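Local structure of esterase (uncultured bacterium pCosCE1, 7ATL) at residues D122-E130 and L239-E248; P311-L322 and A328-W339. The protein probably hydrolyses carboxylic esters as a family VIII carboxylesterase of beta-lactamase-like fold, and also transfers acyl groups as a promiscuous acyltransferase. All blocks are in the same frame, centred on the assembly; numbering follows the deposited sequence.

Both contacts belong to the beta-lactamase-like fold and follow one another along the chain, contact 1 closing before contact 2 opens. Their centres lie 23 Å apart, with about 8 Å between nearest atoms, so they do not touch. Contact 1 joins the loop after helix 111-116 to the small two-stranded sheet 235-238/246-249, whereas contact 2 builds the end of the seven-stranded antiparallel sheet from strands 313-315, 320-322 and 337-341. Tyr171 bridges the gap, meeting the ring of Tyr123 edge-to-face and bonding through its hydroxyl to Trp339 NE1. Tyr123 also bonds to Lys68 of a likely SxxK motif, and Trp339 touches that motif, consistent with both contacts bordering the active site.

Contact 1. Residues D122-E130 and L239-E248; sequences DYRLSQPAE and LPEGFGFEIE
The connection of the two-stranded antiparallel sheet 235-238/246-249 docks through Gly244 and Phe245 onto the 3-10 turn Arg124-Ser126, immediately after Tyr123, the probable partner of an SxxK serine and lysine. Phe245 N donates to Leu125 O at 2.9 Å in a nearly straight bond (169°). Gly244 puts no side chain in the way of Leu125 O; its CA lies 4.1 Å from Ser126 CA and adds a CA-H...O contact to that same oxygen. Leu125, with CG wedged between its backbone N and carbonyl carbon (chi1 55°), lies alongside Ile247, CD2 to CD1 3.7 Å, and its CB meets Leu239 CD1. The Phe245 ring carries Pro128 over one face, with CB 4.3 Å from the ring centroid, while Ser126 O lies at the ring edge. Water 1 donates to Gln127 O and accepts from Glu246 N, extending the backbone link. At the far end Arg124 NH2 forms a salt bridge with Glu248 OE1 at 2.7 Å, on its anti lone pair, guanidinium and carboxylate planes 86° apart; NH1 forms another with Glu143. Two carboxylates thus share one guanidinium, which would offset their mutual repulsion and pin the turn beside Tyr123 to the sheet.

Contact 2. Residues P311-L322 and A328-W339; sequences PGWGFGFGGAVL and AATPQHNGTLQW
Leu322 projects from strand 320-322 into the loop 328-336. Its CG stands anti to the backbone N (chi1 -176°), and chi2 of 56° then turns CD2 into a hollow walled by Thr330 CG2, Gln332 CB and two carbonyls. Leu322 CD2 lies 3.5 Å from His333 O. CD1 turns the other way, over the centre of the Trp313 ring, and also touches Ala328 CB. That methyl fills the notch between Pro311 O and the pyrrole end of Trp313, where water 2 accepts from NE1 and donates to Ala328 O. The six-membered end of the indole abuts Thr336 CG2 at its edge and Gln338 CB obliquely, the Gln338 chain crossing it at about a right angle. Gln332 OE1 meets the same edge in the ring plane, 3.4 Å from Trp313 CZ2. Thr330 OG1 donates to it and accepts from Gln332 N, an ST turn, while Gln332 NE2 donates almost straight to Gln338 OE1 at 2.9 Å.

These side chains flank the end of the main sheet of the beta-lactamase-like fold, where strand 320-322 lies between 313-315 and 337-341. In the antiparallel hydrogen-bonded pair, Ala320 N to Gln338 O is 2.8 Å and Gln338 N to Ala320 O 3.0 Å. Leu322 N then reaches Thr336 O, and Gly335 N, in the His333-Thr336 type II turn, returns to Leu322 O. On the face opposite Ala320, Val321 CG2 leans on Leu337 CD1.

Beyond Gly319, bare of a side chain where Gln338 O and Trp339 CB close in, Phe315 presents its edge to the face of the Trp339 six-membered ring, with planes at 88° and centroids 5.1 Å apart. Ala320 CB plugs the edge of that indole, 3.7 Å from Trp339 CZ3. Trp339 is probably the tryptophan of the W-x-G motif that replaces the beta-lactamase KTG box, and its NE1 bonds to Tyr171 OH.

Contact 1. Residues D122-E130 and L239-E248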
loop_
_atom_site.group_PDB
_atom_site.type_symbol
_atom_site.label_atom_id
_atom_site.label_comp_id
_atom_site.label_asym_id
_atom_site.label_seq_id
_atom_site.Cartn_x
_atom_site.Cartn_y
_atom_site.Cartn_z
ATOM N N ASP A 122 6.844 8.046 12.057
ATOM C CA ASP A 122 5.386 8.060 12.328
ATOM C C ASP A 122 4.643 8.478 11.052
ATOM O O ASP A 122 5.263 8.601 9.983
ATOM C CB ASP A 122 5.064 8.959 13.532
ATOM C CG ASP A 122 3.837 8.542 14.337
ATOM O OD1 ASP A 122 3.122 7.599 13.895
ATOM O OD2 ASP A 122 3.581 9.180 15.393
ATOM N N TYR A 123 3.332 8.605 11.158
ATOM C CA TYR A 123 2.456 9.241 10.155
ATOM C C TYR A 123 1.731 10.374 10.878
ATOM O O TYR A 123 1.409 10.172 12.061
ATOM C CB TYR A 123 1.463 8.224 9.599
ATOM C CG TYR A 123 1.741 7.710 8.212
ATOM C CD1 TYR A 123 2.067 8.567 7.166
ATOM C CD2 TYR A 123 1.580 6.361 7.916
ATOM C CE1 TYR A 123 2.286 8.087 5.884
ATOM C CE2 TYR A 123 1.779 5.870 6.635
ATOM C CZ TYR A 123 2.144 6.733 5.626
ATOM O OH TYR A 123 2.354 6.236 4.382
ATOM N N ARG A 124 1.520 11.502 10.207
ATOM C CA ARG A 124 0.772 12.654 10.747
ATOM C C ARG A 124 -0.651 12.193 11.053
ATOM O O ARG A 124 -1.235 12.693 12.047
ATOM C CB ARG A 124 0.794 13.796 9.728
ATOM C CG ARG A 124 0.230 15.125 10.208
ATOM C CD ARG A 124 0.291 16.123 9.064
ATOM N NE ARG A 124 -1.034 16.683 8.840
ATOM C CZ ARG A 124 -1.722 16.667 7.701
ATOM N NH1 ARG A 124 -1.238 16.118 6.602
ATOM N NH2 ARG A 124 -2.911 17.241 7.661
ATOM N N LEU A 125 -1.176 11.258 10.255
ATOM C CA LEU A 125 -2.562 10.739 10.432
ATOM C C LEU A 125 -2.643 9.829 11.665
ATOM O O LEU A 125 -3.789 9.590 12.119
ATOM C CB LEU A 125 -3.062 10.054 9.158
ATOM C CG LEU A 125 -2.206 8.930 8.576
ATOM C CD1 LEU A 125 -2.152 7.713 9.481
ATOM C CD2 LEU A 125 -2.729 8.515 7.220
ATOM N N SER A 126 -1.505 9.358 12.205
ATOM C CA SER A 126 -1.434 8.600 13.484
ATOM C C SER A 126 -1.293 9.549 14.670
ATOM O O SER A 126 -1.254 9.021 15.803
ATOM C CB SER A 126 -0.298 7.636 13.531
ATOM O OG SER A 126 -0.291 6.832 12.381
ATOM N N GLN A 127 -1.163 10.864 14.428
ATOM C CA GLN A 127 -0.915 11.855 15.503
ATOM C C GLN A 127 -2.182 12.662 15.728
ATOM O O GLN A 127 -2.922 12.899 14.786
ATOM C CB GLN A 127 0.295 12.714 15.159
ATOM C CG GLN A 127 1.611 11.966 15.336
ATOM C CD GLN A 127 2.793 12.858 15.045
ATOM O OE1 GLN A 127 2.674 14.066 14.798
ATOM N NE2 GLN A 127 3.961 12.247 15.057
ATOM N N PRO A 128 -2.465 13.079 16.986
ATOM C CA PRO A 128 -3.619 13.928 17.274
ATOM C C PRO A 128 -3.426 15.280 16.566
ATOM O O PRO A 128 -2.324 15.545 16.137
ATOM C CB PRO A 128 -3.655 14.077 18.811
ATOM C CG PRO A 128 -2.470 13.293 19.367
ATOM C CD PRO A 128 -1.661 12.788 18.189
ATOM N N ALA A 129 -4.490 16.078 16.442
ATOM C CA ALA A 129 -4.447 17.485 15.962
ATOM C C ALA A 129 -3.417 18.280 16.786
ATOM O O ALA A 129 -3.307 18.073 18.020
ATOM C CB ALA A 129 -5.827 18.092 16.040
ATOM N N GLU A 130 -2.646 19.146 16.133
ATOM C CA GLU A 130 -1.559 19.933 16.791
ATOM C C GLU A 130 -0.509 19.001 17.434
ATOM O O GLU A 130 0.155 19.434 18.383
ATOM C CB GLU A 130 -2.113 20.890 17.863
ATOM C CG GLU A 130 -3.313 21.727 17.439
ATOM C CD GLU A 130 -3.183 22.505 16.136
ATOM O OE1 GLU A 130 -2.050 22.893 15.761
ATOM O OE2 GLU A 130 -4.230 22.722 15.498
ATOM N N LEU A 239 -10.296 8.174 10.949
ATOM C CA LEU A 239 -9.854 6.799 10.632
ATOM C C LEU A 239 -10.603 5.852 11.561
ATOM O O LEU A 239 -10.966 6.248 12.672
ATOM C CB LEU A 239 -8.334 6.710 10.787
ATOM C CG LEU A 239 -7.571 7.418 9.674
ATOM C CD1 LEU A 239 -6.207 7.910 10.140
ATOM C CD2 LEU A 239 -7.453 6.505 8.469
ATOM N N PRO A 240 -10.900 4.608 11.122
ATOM C CA PRO A 240 -11.499 3.614 12.014
ATOM C C PRO A 240 -10.580 3.390 13.228
ATOM O O PRO A 240 -9.373 3.589 13.099
ATOM C CB PRO A 240 -11.664 2.352 11.156
ATOM C CG PRO A 240 -10.847 2.601 9.898
ATOM C CD PRO A 240 -10.674 4.099 9.764
ATOM N N GLU A 241 -11.164 3.021 14.370
ATOM C CA GLU A 241 -10.455 2.901 15.674
ATOM C C GLU A 241 -9.218 2.010 15.519
ATOM O O GLU A 241 -9.330 0.948 14.899
ATOM C CB GLU A 241 -11.419 2.398 16.750
ATOM C CG GLU A 241 -12.458 3.454 17.119
ATOM C CD GLU A 241 -13.094 3.326 18.494
ATOM O OE1 GLU A 241 -13.680 4.337 18.965
ATOM O OE2 GLU A 241 -12.999 2.226 19.093
ATOM N N GLY A 242 -8.070 2.468 16.019
ATOM C CA GLY A 242 -6.802 1.717 15.982
ATOM C C GLY A 242 -5.943 2.071 14.782
ATOM O O GLY A 242 -4.755 1.774 14.833
ATOM N N PHE A 243 -6.508 2.696 13.745
ATOM C CA PHE A 243 -5.805 3.050 12.479
ATOM C C PHE A 243 -5.135 4.435 12.580
ATOM O O PHE A 243 -4.165 4.691 11.862
ATOM C CB PHE A 243 -6.780 2.909 11.303
ATOM C CG PHE A 243 -7.249 1.489 11.067
ATOM C CD1 PHE A 243 -8.238 0.911 11.858
ATOM C CD2 PHE A 243 -6.686 0.704 10.066
ATOM C CE1 PHE A 243 -8.651 -0.401 11.651
ATOM C CE2 PHE A 243 -7.107 -0.604 9.855
ATOM C CZ PHE A 243 -8.089 -1.154 10.644
ATOM N N GLY A 244 -5.622 5.298 13.467
ATOM C CA GLY A 244 -5.066 6.637 13.704
ATOM C C GLY A 244 -6.136 7.584 14.197
ATOM O O GLY A 244 -6.975 7.167 14.980
ATOM N N PHE A 245 -6.084 8.835 13.759
ATOM C CA PHE A 245 -7.000 9.921 14.176
ATOM C C PHE A 245 -7.692 10.356 12.897
ATOM O O PHE A 245 -8.668 9.687 12.530
ATOM C CB PHE A 245 -6.259 11.052 14.911
ATOM C CG PHE A 245 -5.757 10.688 16.291
ATOM C CD1 PHE A 245 -4.573 9.964 16.454
ATOM C CD2 PHE A 245 -6.467 11.052 17.432
ATOM C CE1 PHE A 245 -4.115 9.616 17.719
ATOM C CE2 PHE A 245 -6.011 10.694 18.698
ATOM C CZ PHE A 245 -4.835 9.977 18.840
ATOM N N GLU A 246 -7.133 11.366 12.226
ATOM C CA GLU A 246 -7.762 12.063 11.082
ATOM C C GLU A 246 -6.765 12.068 9.940
ATOM O O GLU A 246 -5.594 12.357 10.177
ATOM C CB GLU A 246 -8.206 13.488 11.430
ATOM C CG GLU A 246 -9.429 13.528 12.329
ATOM C CD GLU A 246 -10.123 14.879 12.381
ATOM O OE1 GLU A 246 -9.532 15.873 11.894
ATOM O OE2 GLU A 246 -11.261 14.940 12.895
ATOM N N ILE A 247 -7.255 11.755 8.749
ATOM C CA ILE A 247 -6.450 11.668 7.506
ATOM C C ILE A 247 -6.953 12.765 6.564
ATOM O O ILE A 247 -8.187 12.975 6.486
ATOM C CB ILE A 247 -6.541 10.258 6.877
ATOM C CG1 ILE A 247 -5.851 10.216 5.513
ATOM C CG2 ILE A 247 -7.992 9.799 6.779
ATOM C CD1 ILE A 247 -5.635 8.845 4.985
ATOM N N GLU A 248 -6.024 13.418 5.872
ATOM C CA GLU A 248 -6.298 14.505 4.904
ATOM C C GLU A 248 -6.177 13.930 3.499
ATOM O O GLU A 248 -5.058 13.572 3.115
ATOM C CB GLU A 248 -5.308 15.658 5.099
ATOM C CG GLU A 248 -5.790 16.924 4.441
ATOM C CD GLU A 248 -4.917 18.162 4.509
ATOM O OE1 GLU A 248 -3.986 18.242 5.356
ATOM O OE2 GLU A 248 -5.189 19.042 3.680
HETATM O O HOH W 1 -4.685 13.149 12.588
#

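Contact 2. Residues P311-L322 and A328-W339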
loop_
_atom_site.group_PDB
_atom_site.type_symbol
_atom_site.label_atom_id
_atom_site.label_comp_id
_atom_site.label_asym_id
_atom_site.label_seq_id
_atom_site.Cartn_x
_atom_site.Cartn_y
_atom_site.Cartn_z
ATOM N N PRO A 311 -4.196 -9.957 15.775
ATOM C CA PRO A 311 -3.409 -11.087 16.281
ATOM C C PRO A 311 -2.991 -12.039 15.144
ATOM O O PRO A 311 -3.820 -12.303 14.287
ATOM C CB PRO A 311 -4.368 -11.783 17.259
ATOM C CG PRO A 311 -5.331 -10.685 17.690
ATOM C CD PRO A 311 -5.497 -9.819 16.457
ATOM N N GLY A 312 -1.725 -12.476 15.154
ATOM C CA GLY A 312 -1.175 -13.560 14.319
ATOM C C GLY A 312 -0.311 -13.027 13.194
ATOM O O GLY A 312 0.298 -13.816 12.470
ATOM N N TRP A 313 -0.285 -11.714 13.036
ATOM C CA TRP A 313 0.355 -11.022 11.891
ATOM C C TRP A 313 1.590 -10.215 12.342
ATOM O O TRP A 313 1.469 -9.356 13.244
ATOM C CB TRP A 313 -0.691 -10.123 11.257
ATOM C CG TRP A 313 -1.793 -10.807 10.521
ATOM C CD1 TRP A 313 -3.051 -11.060 10.984
ATOM C CD2 TRP A 313 -1.795 -11.166 9.128
ATOM N NE1 TRP A 313 -3.825 -11.589 9.985
ATOM C CE2 TRP A 313 -3.084 -11.648 8.831
ATOM C CE3 TRP A 313 -0.840 -11.124 8.111
ATOM C CZ2 TRP A 313 -3.426 -12.112 7.566
ATOM C CZ3 TRP A 313 -1.186 -11.556 6.854
ATOM C CH2 TRP A 313 -2.461 -12.042 6.589
ATOM N N GLY A 314 2.747 -10.543 11.775
ATOM C CA GLY A 314 3.993 -9.778 11.880
ATOM C C GLY A 314 4.123 -8.864 10.685
ATOM O O GLY A 314 3.091 -8.493 10.118
ATOM N N PHE A 315 5.344 -8.527 10.295
ATOM C CA PHE A 315 5.613 -7.703 9.100
ATOM C C PHE A 315 6.935 -8.122 8.466
ATOM O O PHE A 315 7.921 -8.441 9.188
ATOM C CB PHE A 315 5.649 -6.222 9.460
ATOM C CG PHE A 315 5.253 -5.326 8.321
ATOM C CD1 PHE A 315 3.928 -5.031 8.083
ATOM C CD2 PHE A 315 6.208 -4.780 7.486
ATOM C CE1 PHE A 315 3.571 -4.203 7.034
ATOM C CE2 PHE A 315 5.846 -3.934 6.451
ATOM C CZ PHE A 315 4.527 -3.669 6.208
ATOM N N GLY A 316 6.942 -8.104 7.140
ATOM C CA GLY A 316 8.084 -8.486 6.305
ATOM C C GLY A 316 8.630 -7.267 5.613
ATOM O O GLY A 316 8.795 -6.240 6.310
ATOM N N PHE A 317 8.939 -7.407 4.321
ATOM C CA PHE A 317 9.251 -6.312 3.384
ATOM C C PHE A 317 8.133 -6.269 2.347
ATOM O O PHE A 317 8.082 -7.203 1.503
ATOM C CB PHE A 317 10.599 -6.533 2.710
ATOM C CG PHE A 317 11.788 -6.727 3.617
ATOM C CD1 PHE A 317 11.816 -6.206 4.902
ATOM C CD2 PHE A 317 12.910 -7.404 3.157
ATOM C CE1 PHE A 317 12.921 -6.385 5.722
ATOM C CE2 PHE A 317 14.020 -7.563 3.967
ATOM C CZ PHE A 317 14.024 -7.051 5.250
ATOM N N GLY A 318 7.248 -5.266 2.443
ATOM C CA GLY A 318 6.154 -5.023 1.480
ATOM C C GLY A 318 4.758 -5.249 2.048
ATOM O O GLY A 318 3.806 -4.749 1.450
ATOM N N GLY A 319 4.621 -5.971 3.160
ATOM C CA GLY A 319 3.321 -6.113 3.848
ATOM C C GLY A 319 3.423 -6.972 5.092
ATOM O O GLY A 319 4.533 -7.277 5.489
ATOM N N ALA A 320 2.280 -7.323 5.672
ATOM C CA ALA A 320 2.160 -8.102 6.922
ATOM C C ALA A 320 2.313 -9.595 6.598
ATOM O O ALA A 320 1.854 -10.034 5.508
ATOM C CB ALA A 320 0.832 -7.830 7.598
ATOM N N VAL A 321 2.941 -10.329 7.520
ATOM C CA VAL A 321 3.245 -11.771 7.387
ATOM C C VAL A 321 2.384 -12.493 8.405
ATOM O O VAL A 321 2.465 -12.123 9.575
ATOM C CB VAL A 321 4.731 -12.048 7.643
ATOM C CG1 VAL A 321 5.008 -13.551 7.787
ATOM C CG2 VAL A 321 5.597 -11.413 6.567
ATOM N N LEU A 322 1.624 -13.489 7.962
ATOM C CA LEU A 322 0.796 -14.335 8.849
ATOM C C LEU A 322 1.716 -15.373 9.480
ATOM O O LEU A 322 2.326 -16.149 8.731
ATOM C CB LEU A 322 -0.296 -14.985 8.003
ATOM C CG LEU A 322 -1.311 -15.814 8.772
ATOM C CD1 LEU A 322 -1.961 -14.968 9.849
ATOM C CD2 LEU A 322 -2.364 -16.383 7.832
ATOM N N ALA A 328 -5.518 -15.689 14.176
ATOM C CA ALA A 328 -6.017 -14.618 13.268
ATOM C C ALA A 328 -7.377 -14.977 12.663
ATOM O O ALA A 328 -8.019 -14.088 12.038
ATOM C CB ALA A 328 -5.021 -14.364 12.167
ATOM N N ALA A 329 -7.771 -16.246 12.810
ATOM C CA ALA A 329 -9.112 -16.761 12.454
ATOM C C ALA A 329 -9.359 -16.410 10.995
ATOM O O ALA A 329 -10.328 -15.713 10.726
ATOM C CB ALA A 329 -10.155 -16.166 13.368
ATOM N N THR A 330 -8.430 -16.839 10.139
ATOM C CA THR A 330 -8.414 -16.660 8.671
ATOM C C THR A 330 -8.231 -18.039 8.041
ATOM O O THR A 330 -7.447 -18.841 8.557
ATOM C CB THR A 330 -7.285 -15.708 8.244
ATOM O OG1 THR A 330 -7.260 -15.532 6.817
ATOM C CG2 THR A 330 -5.920 -16.199 8.684
ATOM N N PRO A 331 -8.876 -18.330 6.880
ATOM C CA PRO A 331 -8.550 -19.518 6.089
ATOM C C PRO A 331 -7.221 -19.354 5.332
ATOM O O PRO A 331 -6.795 -20.299 4.702
ATOM C CB PRO A 331 -9.726 -19.619 5.105
ATOM C CG PRO A 331 -10.124 -18.174 4.879
ATOM C CD PRO A 331 -9.906 -17.506 6.226
ATOM N N GLN A 332 -6.603 -18.167 5.374
ATOM C CA GLN A 332 -5.258 -17.953 4.771
ATOM C C GLN A 332 -4.255 -18.821 5.535
ATOM O O GLN A 332 -4.490 -19.112 6.700
ATOM C CB GLN A 332 -4.827 -16.490 4.826
ATOM C CG GLN A 332 -5.755 -15.542 4.099
ATOM C CD GLN A 332 -5.611 -14.102 4.530
ATOM O OE1 GLN A 332 -5.683 -13.755 5.707
ATOM N NE2 GLN A 332 -5.420 -13.247 3.544
ATOM N N HIS A 333 -3.185 -19.233 4.880
ATOM C CA HIS A 333 -2.163 -20.127 5.473
ATOM C C HIS A 333 -0.955 -19.293 5.924
ATOM O O HIS A 333 -0.691 -18.221 5.333
ATOM C CB HIS A 333 -1.771 -21.221 4.471
ATOM C CG HIS A 333 -2.864 -22.171 4.095
ATOM N ND1 HIS A 333 -3.790 -21.881 3.123
ATOM C CD2 HIS A 333 -3.119 -23.444 4.489
ATOM C CE1 HIS A 333 -4.599 -22.914 2.976
ATOM N NE2 HIS A 333 -4.205 -23.886 3.795
ATOM N N ASN A 334 -0.215 -19.800 6.905
ATOM C CA ASN A 334 1.022 -19.157 7.387
ATOM C C ASN A 334 1.913 -18.870 6.191
ATOM O O ASN A 334 1.928 -19.694 5.285
ATOM C CB ASN A 334 1.699 -20.001 8.450
ATOM C CG ASN A 334 0.836 -20.136 9.688
ATOM O OD1 ASN A 334 0.017 -19.286 10.033
ATOM N ND2 ASN A 334 1.007 -21.242 10.366
ATOM N N GLY A 335 2.585 -17.712 6.203
ATOM C CA GLY A 335 3.461 -17.223 5.118
ATOM C C GLY A 335 2.764 -16.233 4.187
ATOM O O GLY A 335 3.452 -15.671 3.312
ATOM N N THR A 336 1.442 -16.078 4.331
ATOM C CA THR A 336 0.602 -15.127 3.574
ATOM C C THR A 336 1.164 -13.721 3.772
ATOM O O THR A 336 1.474 -13.361 4.916
ATOM C CB THR A 336 -0.860 -15.204 4.011
ATOM O OG1 THR A 336 -1.392 -16.392 3.439
ATOM C CG2 THR A 336 -1.687 -14.042 3.526
ATOM N N LEU A 337 1.365 -13.005 2.674
ATOM C CA LEU A 337 1.778 -11.585 2.669
ATOM C C LEU A 337 0.538 -10.782 2.301
ATOM O O LEU A 337 -0.090 -11.136 1.298
ATOM C CB LEU A 337 2.904 -11.378 1.652
ATOM C CG LEU A 337 3.613 -10.027 1.740
ATOM C CD1 LEU A 337 4.464 -9.956 3.003
ATOM C CD2 LEU A 337 4.460 -9.771 0.499
ATOM N N GLN A 338 0.198 -9.758 3.081
ATOM C CA GLN A 338 -1.042 -8.972 2.878
ATOM C C GLN A 338 -0.813 -7.524 3.276
ATOM O O GLN A 338 -0.109 -7.284 4.253
ATOM C CB GLN A 338 -2.163 -9.526 3.753
ATOM C CG GLN A 338 -3.445 -8.696 3.738
ATOM C CD GLN A 338 -4.530 -9.444 4.466
ATOM O OE1 GLN A 338 -5.103 -10.381 3.954
ATOM N NE2 GLN A 338 -4.806 -9.055 5.695
ATOM N N TRP A 339 -1.464 -6.612 2.578
ATOM C CA TRP A 339 -1.647 -5.214 3.035
ATOM C C TRP A 339 -2.813 -4.609 2.253
ATOM O O TRP A 339 -3.481 -5.381 1.523
ATOM C CB TRP A 339 -0.332 -4.445 2.870
ATOM C CG TRP A 339 -0.157 -3.346 3.859
ATOM C CD1 TRP A 339 -0.002 -2.030 3.572
ATOM C CD2 TRP A 339 -0.124 -3.464 5.288
ATOM N NE1 TRP A 339 0.111 -1.312 4.722
ATOM C CE2 TRP A 339 0.025 -2.160 5.796
ATOM C CE3 TRP A 339 -0.204 -4.528 6.195
ATOM C CZ2 TRP A 339 0.092 -1.898 7.168
ATOM C CZ3 TRP A 339 -0.140 -4.273 7.548
ATOM C CH2 TRP A 339 0.012 -2.972 8.025
HETATM O O HOH W 2 -6.725 -12.133 10.026
#